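Local coordinates for protein UTP--glucose-1-phosphate uridylyltransferase (Acinetobacter baumannii, PDB 6IKX) that catalyses the transfer of a uridylyl group from UTP to alpha-D-glucose 1-phosphate, making UDP-glucose and releasing diphosphate, at residues K3-V9 with I48-V54; Y210-I216 with L233-I237; M27-V31 with Y264-V268; D142-M146 with Y249-G253. The protein carries 1 engineered substitution. Residue numbers count along the deposited sequence, not the author numbering.

Contact 1. Residues K3-V9 with I48-V54; sequences KKAVLPV and IEQIILV
Strands 4-8 and 50-54 run parallel, their axes 4.7 Å apart at closest approach and 25° apart in direction. In register, K4 lies beside Q50, A5 beside I51, V6 beside I52, L7 beside L53 and P8 beside V54. The parallel ladder climbs through Q50 N to K3 O (3.0 Å), A5 N to Q50 O (3.1 Å), I52 N to A5 O (2.8 Å), L7 N to I52 O (2.8 Å), V54 N to L7 O (3.0 Å) and V9 N to V54 O (2.8 Å). At its start E49 N also gives a bond to K3 O (2.8 Å). P8 has no amide hydrogen, but its nitrogen falls where this pairing needs none.

On the face of A5, L7, I51 and L53, L7 CB meets L53 CD2 at 4.0 Å, and small A5 leaves room for I48 CG2, 3.8 Å from A5 CB. Helix 35-44, which links the two strands in a beta-alpha-beta crossover, covers this face. On the other, V6 CG1 touches V54 CG2 at 3.6 Å, both side chains t. K4, extended beyond its m chi1, lays CE 3.2 Å from Q50 OE1, while its NZ bonds to V119 O.

Beta-branched and leucine residues suit such a buried core of the GT-A nucleotide-binding fold. Backbone bonding and apolar packing thus hold the strand that carries P8, which binds UTP in another structure of this protein.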
loop_
_atom_site.group_PDB
_atom_site.type_symbol
_atom_site.label_atom_id
_atom_site.label_comp_id
_atom_site.label_asym_id
_atom_site.label_seq_id
_atom_site.Cartn_x
_atom_site.Cartn_y
_atom_site.Cartn_z
ATOM N N LYS A 3 -4.133 -15.354 -27.392
ATOM C CA LYS A 3 -2.929 -15.042 -26.572
ATOM C C LYS A 3 -3.263 -14.150 -25.355
ATOM O O LYS A 3 -2.384 -14.024 -24.470
ATOM C CB LYS A 3 -1.867 -14.361 -27.444
ATOM C CG LYS A 3 -1.388 -15.141 -28.665
ATOM C CD LYS A 3 -0.560 -16.391 -28.361
ATOM C CE LYS A 3 -1.358 -17.685 -28.382
ATOM N NZ LYS A 3 -0.610 -18.821 -28.984
ATOM N N LYS A 4 -4.430 -13.499 -25.335
ATOM C CA LYS A 4 -4.881 -12.571 -24.263
ATOM C C LYS A 4 -6.029 -13.145 -23.405
ATOM O O LYS A 4 -6.901 -13.829 -23.927
ATOM C CB LYS A 4 -5.345 -11.269 -24.895
ATOM C CG LYS A 4 -4.327 -10.665 -25.810
ATOM C CD LYS A 4 -4.721 -9.322 -26.290
ATOM C CE LYS A 4 -3.575 -8.692 -27.045
ATOM N NZ LYS A 4 -3.782 -7.238 -27.107
ATOM N N ALA A 5 -6.016 -12.851 -22.113
ATOM C CA ALA A 5 -7.076 -13.214 -21.151
ATOM C C ALA A 5 -7.295 -12.031 -20.216
ATOM O O ALA A 5 -6.313 -11.518 -19.687
ATOM C CB ALA A 5 -6.724 -14.473 -20.394
ATOM N N VAL A 6 -8.553 -11.667 -20.016
ATOM C CA VAL A 6 -8.999 -10.637 -19.040
ATOM C C VAL A 6 -9.403 -11.343 -17.739
ATOM O O VAL A 6 -10.230 -12.258 -17.835
ATOM C CB VAL A 6 -10.138 -9.811 -19.651
ATOM C CG1 VAL A 6 -10.771 -8.889 -18.608
ATOM C CG2 VAL A 6 -9.615 -9.038 -20.860
ATOM N N LEU A 7 -8.713 -11.068 -16.622
ATOM C CA LEU A 7 -9.118 -11.611 -15.292
ATOM C C LEU A 7 -9.744 -10.458 -14.542
ATOM O O LEU A 7 -9.035 -9.527 -14.168
ATOM C CB LEU A 7 -7.956 -12.142 -14.462
ATOM C CG LEU A 7 -7.013 -13.161 -15.074
ATOM C CD1 LEU A 7 -6.602 -14.202 -14.043
ATOM C CD2 LEU A 7 -7.576 -13.793 -16.341
ATOM N N PRO A 8 -11.073 -10.398 -14.401
ATOM C CA PRO A 8 -11.713 -9.241 -13.775
ATOM C C PRO A 8 -11.628 -9.465 -12.262
ATOM O O PRO A 8 -12.269 -10.358 -11.839
ATOM C CB PRO A 8 -13.161 -9.269 -14.295
ATOM C CG PRO A 8 -13.158 -10.374 -15.325
ATOM C CD PRO A 8 -12.076 -11.347 -14.877
ATOM N N VAL A 9 -10.784 -8.713 -11.553
ATOM C CA VAL A 9 -10.422 -8.960 -10.115
ATOM C C VAL A 9 -10.618 -7.665 -9.288
ATOM O O VAL A 9 -9.888 -7.469 -8.320
ATOM C CB VAL A 9 -8.967 -9.483 -10.020
ATOM C CG1 VAL A 9 -8.775 -10.819 -10.725
ATOM C CG2 VAL A 9 -7.978 -8.474 -10.561
ATOM N N ILE A 48 -2.103 -18.897 -23.026
ATOM C CA ILE A 48 -2.231 -17.427 -22.806
ATOM C C ILE A 48 -0.835 -16.875 -22.519
ATOM O O ILE A 48 -0.027 -17.541 -21.821
ATOM C CB ILE A 48 -3.265 -17.067 -21.709
ATOM C CG1 ILE A 48 -4.665 -17.588 -22.058
ATOM C CG2 ILE A 48 -3.269 -15.557 -21.417
ATOM C CD1 ILE A 48 -5.257 -16.968 -23.308
ATOM N N GLU A 49 -0.588 -15.671 -23.006
ATOM C CA GLU A 49 0.722 -14.986 -22.914
ATOM C C GLU A 49 0.616 -13.638 -22.213
ATOM O O GLU A 49 1.654 -13.197 -21.705
ATOM C CB GLU A 49 1.271 -14.780 -24.329
ATOM C CG GLU A 49 1.823 -16.076 -24.906
ATOM C CD GLU A 49 2.426 -15.996 -26.296
ATOM O OE1 GLU A 49 2.412 -14.894 -26.902
ATOM O OE2 GLU A 49 2.881 -17.049 -26.771
ATOM N N GLN A 50 -0.541 -12.977 -22.304
ATOM C CA GLN A 50 -0.817 -11.644 -21.727
ATOM C C GLN A 50 -2.008 -11.774 -20.769
ATOM O O GLN A 50 -3.176 -12.010 -21.274
ATOM C CB GLN A 50 -1.107 -10.614 -22.817
ATOM C CG GLN A 50 -0.992 -9.166 -22.328
ATOM C CD GLN A 50 -1.413 -8.159 -23.372
ATOM O OE1 GLN A 50 -2.353 -8.360 -24.143
ATOM N NE2 GLN A 50 -0.703 -7.050 -23.414
ATOM N N ILE A 51 -1.708 -11.699 -19.455
ATOM C CA ILE A 51 -2.692 -11.709 -18.334
ATOM C C ILE A 51 -3.122 -10.261 -18.118
ATOM O O ILE A 51 -2.277 -9.429 -17.789
ATOM C CB ILE A 51 -2.096 -12.380 -17.084
ATOM C CG1 ILE A 51 -1.862 -13.877 -17.327
ATOM C CG2 ILE A 51 -2.978 -12.165 -15.854
ATOM C CD1 ILE A 51 -3.113 -14.626 -17.739
ATOM N N ILE A 52 -4.379 -9.942 -18.399
ATOM C CA ILE A 52 -4.908 -8.554 -18.269
ATOM C C ILE A 52 -5.778 -8.509 -17.017
ATOM O O ILE A 52 -6.940 -8.950 -17.112
ATOM C CB ILE A 52 -5.678 -8.133 -19.532
ATOM C CG1 ILE A 52 -4.857 -8.430 -20.791
ATOM C CG2 ILE A 52 -6.090 -6.661 -19.448
ATOM C CD1 ILE A 52 -5.582 -8.171 -22.094
ATOM N N LEU A 53 -5.211 -8.074 -15.885
ATOM C CA LEU A 53 -5.941 -7.951 -14.584
ATOM C C LEU A 53 -6.787 -6.662 -14.629
ATOM O O LEU A 53 -6.187 -5.591 -14.771
ATOM C CB LEU A 53 -4.925 -7.846 -13.432
ATOM C CG LEU A 53 -3.959 -9.004 -13.242
ATOM C CD1 LEU A 53 -3.012 -8.731 -12.102
ATOM C CD2 LEU A 53 -4.681 -10.297 -12.992
ATOM N N VAL A 54 -8.113 -6.728 -14.542
ATOM C CA VAL A 54 -8.946 -5.505 -14.355
ATOM C C VAL A 54 -9.084 -5.334 -12.850
ATOM O O VAL A 54 -9.726 -6.200 -12.208
ATOM C CB VAL A 54 -10.313 -5.604 -15.058
ATOM C CG1 VAL A 54 -11.078 -4.303 -14.991
ATOM C CG2 VAL A 54 -10.147 -5.988 -16.507
#

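Contact 2. Residues Y210-I216 with L233-I237; sequences YVLPAKI and LTDAI. With SO4 (sulfate ion), chain D.
Y210, L212 and I216 present their side chains to one flank of the first turn of helix 233-240. Y210 and L212 belong to strand 210-212, whose axis passes 12.0 Å from that of helix segment 233-237 at 45°, room for large side chains. The chain then turns through P213-K215, with I216 N bonded to P213 O (3.1 Å) and K215 at the N-cap position, so that I216 starts the next helix. I216 CA is 6.6 Å from A236 CA.

L233 is central. With chi1 t and chi2 p it sets CD2 4.0 Å from the centroid of the Y210 ring, 16° off the normal, a CH-pi contact, and CD1 4.3 Å from L212 CD1. Y210 (chi1 m, chi2 72°) also brings CE2 to 4.2 Å from I237 CD1. I237 (m, t) reaches L212 CD2 with the same CD1, at 4.3 Å. I216 (t, p) sends CD1 to 4.0 Å from A236 CB, where the small alanine leaves room for it.

At the open helix start, L233 N, T234 N and T234 OG1 donate to sulfate D: L233 N lies a very short 2.5 Å from O1, T234 N 3.1 Å from O4. With no hydrogen bond across the segments, apolar packing joins this helix to the sheet; Y210 also lies against V206, which binds UDP-glucose in another structure.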
loop_
_atom_site.group_PDB
_atom_site.type_symbol
_atom_site.label_atom_id
_atom_site.label_comp_id
_atom_site.label_asym_id
_atom_site.label_seq_id
_atom_site.Cartn_x
_atom_site.Cartn_y
_atom_site.Cartn_z
ATOM N N TYR A 210 -14.846 -17.804 -20.703
ATOM C CA TYR A 210 -15.353 -17.302 -21.995
ATOM C C TYR A 210 -14.173 -17.160 -22.960
ATOM O O TYR A 210 -13.044 -16.848 -22.548
ATOM C CB TYR A 210 -16.086 -15.967 -21.837
ATOM C CG TYR A 210 -17.143 -15.913 -20.759
ATOM C CD1 TYR A 210 -16.809 -15.891 -19.404
ATOM C CD2 TYR A 210 -18.482 -15.856 -21.087
ATOM C CE1 TYR A 210 -17.783 -15.839 -18.417
ATOM C CE2 TYR A 210 -19.463 -15.771 -20.111
ATOM C CZ TYR A 210 -19.114 -15.756 -18.773
ATOM O OH TYR A 210 -20.089 -15.662 -17.836
ATOM N N VAL A 211 -14.447 -17.415 -24.232
ATOM C CA VAL A 211 -13.632 -16.911 -25.371
ATOM C C VAL A 211 -14.596 -16.126 -26.243
ATOM O O VAL A 211 -15.631 -16.675 -26.553
ATOM C CB VAL A 211 -12.971 -18.069 -26.119
ATOM C CG1 VAL A 211 -11.975 -17.554 -27.140
ATOM C CG2 VAL A 211 -12.345 -19.044 -25.145
ATOM N N LEU A 212 -14.280 -14.866 -26.513
ATOM C CA LEU A 212 -15.164 -13.854 -27.134
ATOM C C LEU A 212 -14.359 -13.148 -28.209
ATOM O O LEU A 212 -13.138 -13.047 -28.123
ATOM C CB LEU A 212 -15.612 -12.814 -26.102
ATOM C CG LEU A 212 -16.203 -13.332 -24.796
ATOM C CD1 LEU A 212 -16.319 -12.194 -23.797
ATOM C CD2 LEU A 212 -17.560 -13.976 -25.007
ATOM N N PRO A 213 -15.020 -12.656 -29.260
ATOM C CA PRO A 213 -14.378 -11.760 -30.206
ATOM C C PRO A 213 -14.284 -10.334 -29.664
ATOM O O PRO A 213 -14.978 -10.017 -28.762
ATOM C CB PRO A 213 -15.320 -11.837 -31.424
ATOM C CG PRO A 213 -16.674 -12.087 -30.817
ATOM C CD PRO A 213 -16.388 -13.015 -29.654
ATOM N N ALA A 214 -13.427 -9.531 -30.274
ATOM C CA ALA A 214 -13.131 -8.134 -29.896
ATOM C C ALA A 214 -14.361 -7.276 -30.132
ATOM O O ALA A 214 -14.475 -6.224 -29.463
ATOM C CB ALA A 214 -11.965 -7.627 -30.704
ATOM N N LYS A 215 -15.171 -7.660 -31.128
ATOM C CA LYS A 215 -16.529 -7.115 -31.401
ATOM C C LYS A 215 -17.183 -6.779 -30.059
ATOM O O LYS A 215 -17.861 -5.736 -29.993
ATOM C CB LYS A 215 -17.454 -8.176 -32.027
ATOM C CG LYS A 215 -17.570 -8.267 -33.543
ATOM C CD LYS A 215 -18.529 -9.406 -34.004
ATOM N N ILE A 216 -17.060 -7.705 -29.081
ATOM C CA ILE A 216 -17.834 -7.722 -27.806
ATOM C C ILE A 216 -17.691 -6.370 -27.113
ATOM O O ILE A 216 -18.569 -6.058 -26.358
ATOM C CB ILE A 216 -17.392 -8.856 -26.855
ATOM C CG1 ILE A 216 -18.494 -9.329 -25.897
ATOM C CG2 ILE A 216 -16.164 -8.424 -26.071
ATOM C CD1 ILE A 216 -19.805 -9.734 -26.556
ATOM N N LEU A 233 -22.645 -8.479 -19.270
ATOM C CA LEU A 233 -22.008 -9.346 -20.298
ATOM C C LEU A 233 -23.042 -10.225 -21.036
ATOM O O LEU A 233 -22.942 -10.327 -22.247
ATOM C CB LEU A 233 -20.928 -10.209 -19.635
ATOM C CG LEU A 233 -20.109 -11.078 -20.591
ATOM C CD1 LEU A 233 -19.479 -10.237 -21.688
ATOM C CD2 LEU A 233 -19.054 -11.902 -19.861
ATOM N N THR A 234 -23.984 -10.851 -20.341
ATOM C CA THR A 234 -24.955 -11.838 -20.893
ATOM C C THR A 234 -25.801 -11.227 -22.006
ATOM O O THR A 234 -26.168 -12.002 -22.929
ATOM C CB THR A 234 -25.898 -12.391 -19.824
ATOM O OG1 THR A 234 -26.432 -11.273 -19.120
ATOM C CG2 THR A 234 -25.199 -13.331 -18.868
ATOM N N ASP A 235 -26.053 -9.915 -21.958
ATOM C CA ASP A 235 -26.858 -9.240 -23.004
ATOM C C ASP A 235 -25.959 -8.507 -24.017
ATOM O O ASP A 235 -26.460 -8.172 -25.118
ATOM C CB ASP A 235 -28.028 -8.456 -22.391
ATOM C CG ASP A 235 -27.657 -7.286 -21.516
ATOM O OD1 ASP A 235 -26.710 -6.570 -21.889
ATOM O OD2 ASP A 235 -28.345 -7.096 -20.488
ATOM N N ALA A 236 -24.672 -8.326 -23.750
ATOM C CA ALA A 236 -23.696 -8.072 -24.837
ATOM C C ALA A 236 -23.591 -9.338 -25.708
ATOM O O ALA A 236 -23.548 -9.213 -26.926
ATOM C CB ALA A 236 -22.363 -7.672 -24.273
ATOM N N ILE A 237 -23.606 -10.519 -25.090
ATOM C CA ILE A 237 -23.555 -11.827 -25.791
ATOM C C ILE A 237 -24.894 -12.040 -26.514
ATOM O O ILE A 237 -24.877 -12.368 -27.735
ATOM C CB ILE A 237 -23.201 -12.923 -24.783
ATOM C CG1 ILE A 237 -21.750 -12.757 -24.323
ATOM C CG2 ILE A 237 -23.472 -14.310 -25.345
ATOM C CD1 ILE A 237 -21.376 -13.559 -23.069
HETATM S S SO4 D . -22.974 -10.032 -16.448
HETATM O O1 SO4 D . -22.072 -9.002 -16.894
HETATM O O2 SO4 D . -22.296 -11.305 -16.392
HETATM O O3 SO4 D . -23.471 -9.684 -15.142
HETATM O O4 SO4 D . -24.072 -10.130 -17.371
#

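Contact 3. Residues M27-V31 with Y264-V268; sequences MVTVV and YLKAV
Y264, V30 and V268 carry most of this contact between the weakly bonded strand at about 29-30 and a turn of helix 261-273, in which V268 N bonds to Y264 O (2.9 Å). The nearest CA atoms are those of V30 and V268, 5.2 Å apart.

Y264, with chi1 t and chi2 73°, reaches from the helix until its OH donates to T29 O at 2.6 Å. A tyrosine suits the place, being long enough to span the gap and carrying a donor for a buried carbonyl. The ring edge that faces T29 O also meets V30 CG2, 3.8 Å from Y264 CE1, and V28 CG1 comes very close to the same CE1, at 3.2 Å. V30 (chi1 t) turns CG1 to A267 CB at 4.4 Å, and its CA lies 4.3 Å from V268 CG2. Compact V268 and A267 let the backbone come this near. V31 has positive phi (76°, psi -82°), which turns the chain; its CG2 lies 4.0 Å from V268 O.

T29 CB points away from the helix; its OG1 bonds to Y264 OH of the third subunit, and T29 packs on V28 of that subunit, so this is also a subunit interface. Within the chain, F16 meets the Y264 ring, strand 33-34 pairs with 29-30 in a small antiparallel sheet, and helix 35-44 lies against V30 and V31 while strand 254-257 backs A267.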
loop_
_atom_site.group_PDB
_atom_site.type_symbol
_atom_site.label_atom_id
_atom_site.label_comp_id
_atom_site.label_asym_id
_atom_site.label_seq_id
_atom_site.Cartn_x
_atom_site.Cartn_y
_atom_site.Cartn_z
ATOM N N MET A 27 -6.287 -13.348 -3.202
ATOM C CA MET A 27 -5.026 -13.616 -2.448
ATOM C C MET A 27 -5.282 -14.569 -1.276
ATOM O O MET A 27 -4.362 -14.851 -0.479
ATOM C CB MET A 27 -4.373 -12.312 -1.977
ATOM C CG MET A 27 -3.767 -11.535 -3.134
ATOM S SD MET A 27 -2.693 -12.596 -4.163
ATOM C CE MET A 27 -1.278 -12.567 -3.073
ATOM N N VAL A 28 -6.469 -15.134 -1.232
ATOM C CA VAL A 28 -6.883 -16.107 -0.193
ATOM C C VAL A 28 -6.183 -17.450 -0.433
ATOM O O VAL A 28 -6.234 -17.994 -1.569
ATOM C CB VAL A 28 -8.414 -16.193 -0.241
ATOM C CG1 VAL A 28 -8.970 -17.533 0.183
ATOM C CG2 VAL A 28 -8.993 -15.053 0.586
ATOM N N THR A 29 -5.626 -18.023 0.623
ATOM C CA THR A 29 -4.638 -19.107 0.474
ATOM C C THR A 29 -5.411 -20.403 0.294
ATOM O O THR A 29 -6.362 -20.656 1.014
ATOM C CB THR A 29 -3.483 -19.044 1.493
ATOM O OG1 THR A 29 -3.237 -20.365 1.990
ATOM C CG2 THR A 29 -3.695 -18.033 2.600
ATOM N N VAL A 30 -5.009 -21.169 -0.711
ATOM C CA VAL A 30 -5.643 -22.459 -1.056
ATOM C C VAL A 30 -4.544 -23.505 -0.978
ATOM O O VAL A 30 -3.759 -23.612 -1.935
ATOM C CB VAL A 30 -6.291 -22.366 -2.438
ATOM C CG1 VAL A 30 -6.765 -23.727 -2.941
ATOM C CG2 VAL A 30 -7.414 -21.342 -2.405
ATOM N N VAL A 31 -4.452 -24.161 0.174
ATOM C CA VAL A 31 -3.342 -25.081 0.541
ATOM C C VAL A 31 -2.119 -24.237 0.920
ATOM O O VAL A 31 -1.863 -24.047 2.119
ATOM C CB VAL A 31 -3.012 -26.077 -0.586
ATOM C CG1 VAL A 31 -2.142 -27.209 -0.081
ATOM C CG2 VAL A 31 -4.262 -26.622 -1.244
ATOM N N TYR A 264 -14.765 -22.803 -1.100
ATOM C CA TYR A 264 -13.359 -22.579 -0.672
ATOM C C TYR A 264 -12.842 -23.802 0.105
ATOM O O TYR A 264 -11.880 -24.458 -0.372
ATOM C CB TYR A 264 -13.232 -21.279 0.120
ATOM C CG TYR A 264 -11.902 -21.098 0.804
ATOM C CD1 TYR A 264 -10.757 -20.799 0.076
ATOM C CD2 TYR A 264 -11.788 -21.270 2.184
ATOM C CE1 TYR A 264 -9.526 -20.683 0.704
ATOM C CE2 TYR A 264 -10.577 -21.090 2.827
ATOM C CZ TYR A 264 -9.447 -20.827 2.080
ATOM O OH TYR A 264 -8.271 -20.687 2.724
ATOM N N LEU A 265 -13.467 -24.135 1.238
ATOM C CA LEU A 265 -13.105 -25.335 2.055
ATOM C C LEU A 265 -13.056 -26.564 1.133
ATOM O O LEU A 265 -12.299 -27.490 1.398
ATOM C CB LEU A 265 -14.113 -25.557 3.199
ATOM C CG LEU A 265 -14.285 -24.454 4.250
ATOM C CD1 LEU A 265 -12.945 -24.067 4.834
ATOM N N LYS A 266 -13.876 -26.615 0.095
ATOM C CA LYS A 266 -13.927 -27.820 -0.777
ATOM C C LYS A 266 -12.647 -27.859 -1.652
ATOM O O LYS A 266 -12.032 -28.914 -1.771
ATOM C CB LYS A 266 -15.242 -27.796 -1.569
ATOM C CG LYS A 266 -15.608 -29.072 -2.332
ATOM C CD LYS A 266 -16.435 -28.747 -3.583
ATOM C CE LYS A 266 -17.199 -29.901 -4.197
ATOM N NZ LYS A 266 -16.382 -31.127 -4.138
ATOM N N ALA A 267 -12.230 -26.737 -2.228
ATOM C CA ALA A 267 -10.965 -26.597 -2.992
ATOM C C ALA A 267 -9.790 -26.948 -2.065
ATOM O O ALA A 267 -8.956 -27.808 -2.425
ATOM C CB ALA A 267 -10.836 -25.202 -3.580
ATOM N N VAL A 268 -9.752 -26.394 -0.856
ATOM C CA VAL A 268 -8.592 -26.663 0.034
ATOM C C VAL A 268 -8.475 -28.176 0.196
ATOM O O VAL A 268 -7.370 -28.670 0.191
ATOM C CB VAL A 268 -8.715 -25.956 1.389
ATOM C CG1 VAL A 268 -7.606 -26.405 2.337
ATOM C CG2 VAL A 268 -8.724 -24.442 1.220
#

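Contact 4. Residues D142-M146 with Y249-G253; sequences DLSRM and YRMQG. With SO4 (sulfate ion), chain I.
A buried aspartate binding backbone amides, with a tyrosine packed beside it, joins the N-terminal turn of helix 142-153 to the end of strand 246-250 and the bend that follows. The CA of D142 lies 5.8 Å from that of M251, and the CA of M146 6.4 Å from that of Y249. D142, chi1 m, points its carboxylate across: OD1 accepts from Q252 N at 2.6 Å, nearly linear at 175°, and from Y249 OH at 2.8 Å, while OD2 takes G253 N at 3.0 Å. An acid suits this place because three donors converge on its two oxygens. Glycine suits 253, since an ideal CB there would sit 2.8 Å from D142 OD2.

One turn on, M146 covers the Y249 ring: its CB is 3.9 Å from the centroid, 18° off the normal, and its SD stands obliquely at 4.7 Å, a Met-aromatic contact. Strand 246-250 runs parallel to strand 156-162 in the central mixed sheet of this GT-A fold; helix 142-153 leads into the latter strand and lies over it, M146 also touching V211 of strand 209-212.

R145 brings CD to 3.0 Å from Y249 OH and the face of its guanidinium under Q252 OE1, which is 3.2 Å from NE without a hydrogen bond. R145 NH2 is held by Q140 O, and NH1 makes a weak 3.4 Å bond to O1 of sulfate I.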
loop_
_atom_site.group_PDB
_atom_site.type_symbol
_atom_site.label_atom_id
_atom_site.label_comp_id
_atom_site.label_asym_id
_atom_site.label_seq_id
_atom_site.Cartn_x
_atom_site.Cartn_y
_atom_site.Cartn_z
ATOM N N ASP A 142 -9.798 -27.747 -19.724
ATOM C CA ASP A 142 -11.016 -27.250 -20.415
ATOM C C ASP A 142 -10.754 -25.912 -21.127
ATOM O O ASP A 142 -11.338 -25.699 -22.184
ATOM C CB ASP A 142 -12.183 -27.090 -19.444
ATOM C CG ASP A 142 -12.736 -28.397 -18.905
ATOM O OD1 ASP A 142 -13.078 -29.265 -19.726
ATOM O OD2 ASP A 142 -12.854 -28.521 -17.657
ATOM N N LEU A 143 -9.965 -24.992 -20.585
ATOM C CA LEU A 143 -9.818 -23.673 -21.258
ATOM C C LEU A 143 -9.149 -23.875 -22.622
ATOM O O LEU A 143 -9.493 -23.152 -23.577
ATOM C CB LEU A 143 -9.004 -22.688 -20.427
ATOM C CG LEU A 143 -8.823 -21.343 -21.136
ATOM C CD1 LEU A 143 -10.151 -20.638 -21.323
ATOM C CD2 LEU A 143 -7.861 -20.451 -20.380
ATOM N N SER A 144 -8.187 -24.790 -22.692
ATOM C CA SER A 144 -7.432 -25.096 -23.928
ATOM C C SER A 144 -8.366 -25.805 -24.915
ATOM O O SER A 144 -8.423 -25.393 -26.089
ATOM C CB SER A 144 -6.207 -25.880 -23.591
ATOM O OG SER A 144 -6.000 -26.916 -24.521
ATOM N N ARG A 145 -9.097 -26.823 -24.461
ATOM C CA ARG A 145 -10.115 -27.490 -25.308
ATOM C C ARG A 145 -11.023 -26.426 -25.909
ATOM O O ARG A 145 -11.241 -26.440 -27.123
ATOM C CB ARG A 145 -11.001 -28.424 -24.497
ATOM C CG ARG A 145 -10.429 -29.817 -24.352
ATOM C CD ARG A 145 -11.067 -30.439 -23.144
ATOM N NE ARG A 145 -10.044 -31.174 -22.460
ATOM C CZ ARG A 145 -9.712 -32.413 -22.741
ATOM N NH1 ARG A 145 -10.352 -33.063 -23.694
ATOM N NH2 ARG A 145 -8.742 -33.000 -22.066
ATOM N N MET A 146 -11.559 -25.566 -25.044
ATOM C CA MET A 146 -12.566 -24.540 -25.402
ATOM C C MET A 146 -11.971 -23.491 -26.360
ATOM O O MET A 146 -12.696 -23.083 -27.252
ATOM C CB MET A 146 -13.125 -23.884 -24.137
ATOM C CG MET A 146 -14.109 -22.788 -24.441
ATOM S SD MET A 146 -15.115 -22.352 -23.022
ATOM C CE MET A 146 -14.326 -20.829 -22.504
ATOM N N TYR A 249 -19.790 -24.719 -24.383
ATOM C CA TYR A 249 -18.710 -25.720 -24.272
ATOM C C TYR A 249 -18.831 -26.338 -22.883
ATOM O O TYR A 249 -18.712 -25.598 -21.890
ATOM C CB TYR A 249 -17.313 -25.098 -24.464
ATOM C CG TYR A 249 -16.231 -26.034 -23.990
ATOM C CD1 TYR A 249 -15.786 -27.081 -24.777
ATOM C CD2 TYR A 249 -15.784 -25.970 -22.681
ATOM C CE1 TYR A 249 -14.856 -27.990 -24.299
ATOM C CE2 TYR A 249 -14.890 -26.893 -22.176
ATOM C CZ TYR A 249 -14.415 -27.898 -22.988
ATOM O OH TYR A 249 -13.514 -28.770 -22.464
ATOM N N ARG A 250 -19.040 -27.650 -22.824
ATOM C CA ARG A 250 -19.265 -28.374 -21.558
ATOM C C ARG A 250 -17.942 -28.952 -21.078
ATOM O O ARG A 250 -17.371 -29.832 -21.756
ATOM C CB ARG A 250 -20.289 -29.504 -21.706
ATOM C CG ARG A 250 -20.634 -30.225 -20.405
ATOM C CD ARG A 250 -21.438 -31.458 -20.738
ATOM N NE ARG A 250 -21.864 -32.275 -19.604
ATOM C CZ ARG A 250 -22.595 -33.379 -19.729
ATOM N NH1 ARG A 250 -22.962 -33.797 -20.928
ATOM N NH2 ARG A 250 -22.954 -34.070 -18.670
ATOM N N MET A 251 -17.552 -28.495 -19.899
ATOM C CA MET A 251 -16.368 -28.932 -19.149
ATOM C C MET A 251 -16.256 -30.453 -19.163
ATOM O O MET A 251 -17.282 -31.148 -19.084
ATOM C CB MET A 251 -16.509 -28.522 -17.689
ATOM C CG MET A 251 -16.308 -27.072 -17.467
ATOM S SD MET A 251 -16.466 -26.739 -15.732
ATOM C CE MET A 251 -15.005 -27.535 -15.065
ATOM N N GLN A 252 -15.015 -30.910 -19.097
ATOM C CA GLN A 252 -14.657 -32.305 -18.761
ATOM C C GLN A 252 -14.140 -32.323 -17.310
ATOM O O GLN A 252 -14.151 -33.397 -16.727
ATOM C CB GLN A 252 -13.756 -32.802 -19.907
ATOM C CG GLN A 252 -12.584 -33.670 -19.505
ATOM C CD GLN A 252 -11.486 -32.798 -18.985
ATOM O OE1 GLN A 252 -11.232 -31.728 -19.535
ATOM N NE2 GLN A 252 -10.864 -33.250 -17.908
ATOM N N GLY A 253 -13.771 -31.169 -16.734
ATOM C CA GLY A 253 -13.069 -31.056 -15.435
ATOM C C GLY A 253 -14.044 -30.694 -14.320
ATOM O O GLY A 253 -15.229 -30.924 -14.500
HETATM S S SO4 I . -9.557 -37.192 -23.654
HETATM O O1 SO4 I . -8.746 -36.049 -23.981
HETATM O O2 SO4 I . -8.849 -38.387 -24.021
HETATM O O3 SO4 I . -10.790 -37.127 -24.393
HETATM O O4 SO4 I . -9.841 -37.216 -22.236
#

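Contacts 1, 2 and 4 all reach the central mixed sheet, whereas contact 3 joins a small hairpin to helix 261-273. Contacts 2 and 4 touch: M146 CE is 3.6 Å from Y210 N and 3.8 Å from V211 CG2. The centre of contact 1 is about 15 Å from that of contact 2 and about 18 Å from that of contact 4. Contacts 2 and 3 lie on opposite sides of the chain's centre, about 30 Å between centres. The substrate site, empty of nucleotide in this chain, borders several: contact 1 holds P8, the side chain of V28 in contact 3 is about 5 Å from that of K25, and Y210 of contact 2 adjoins V206.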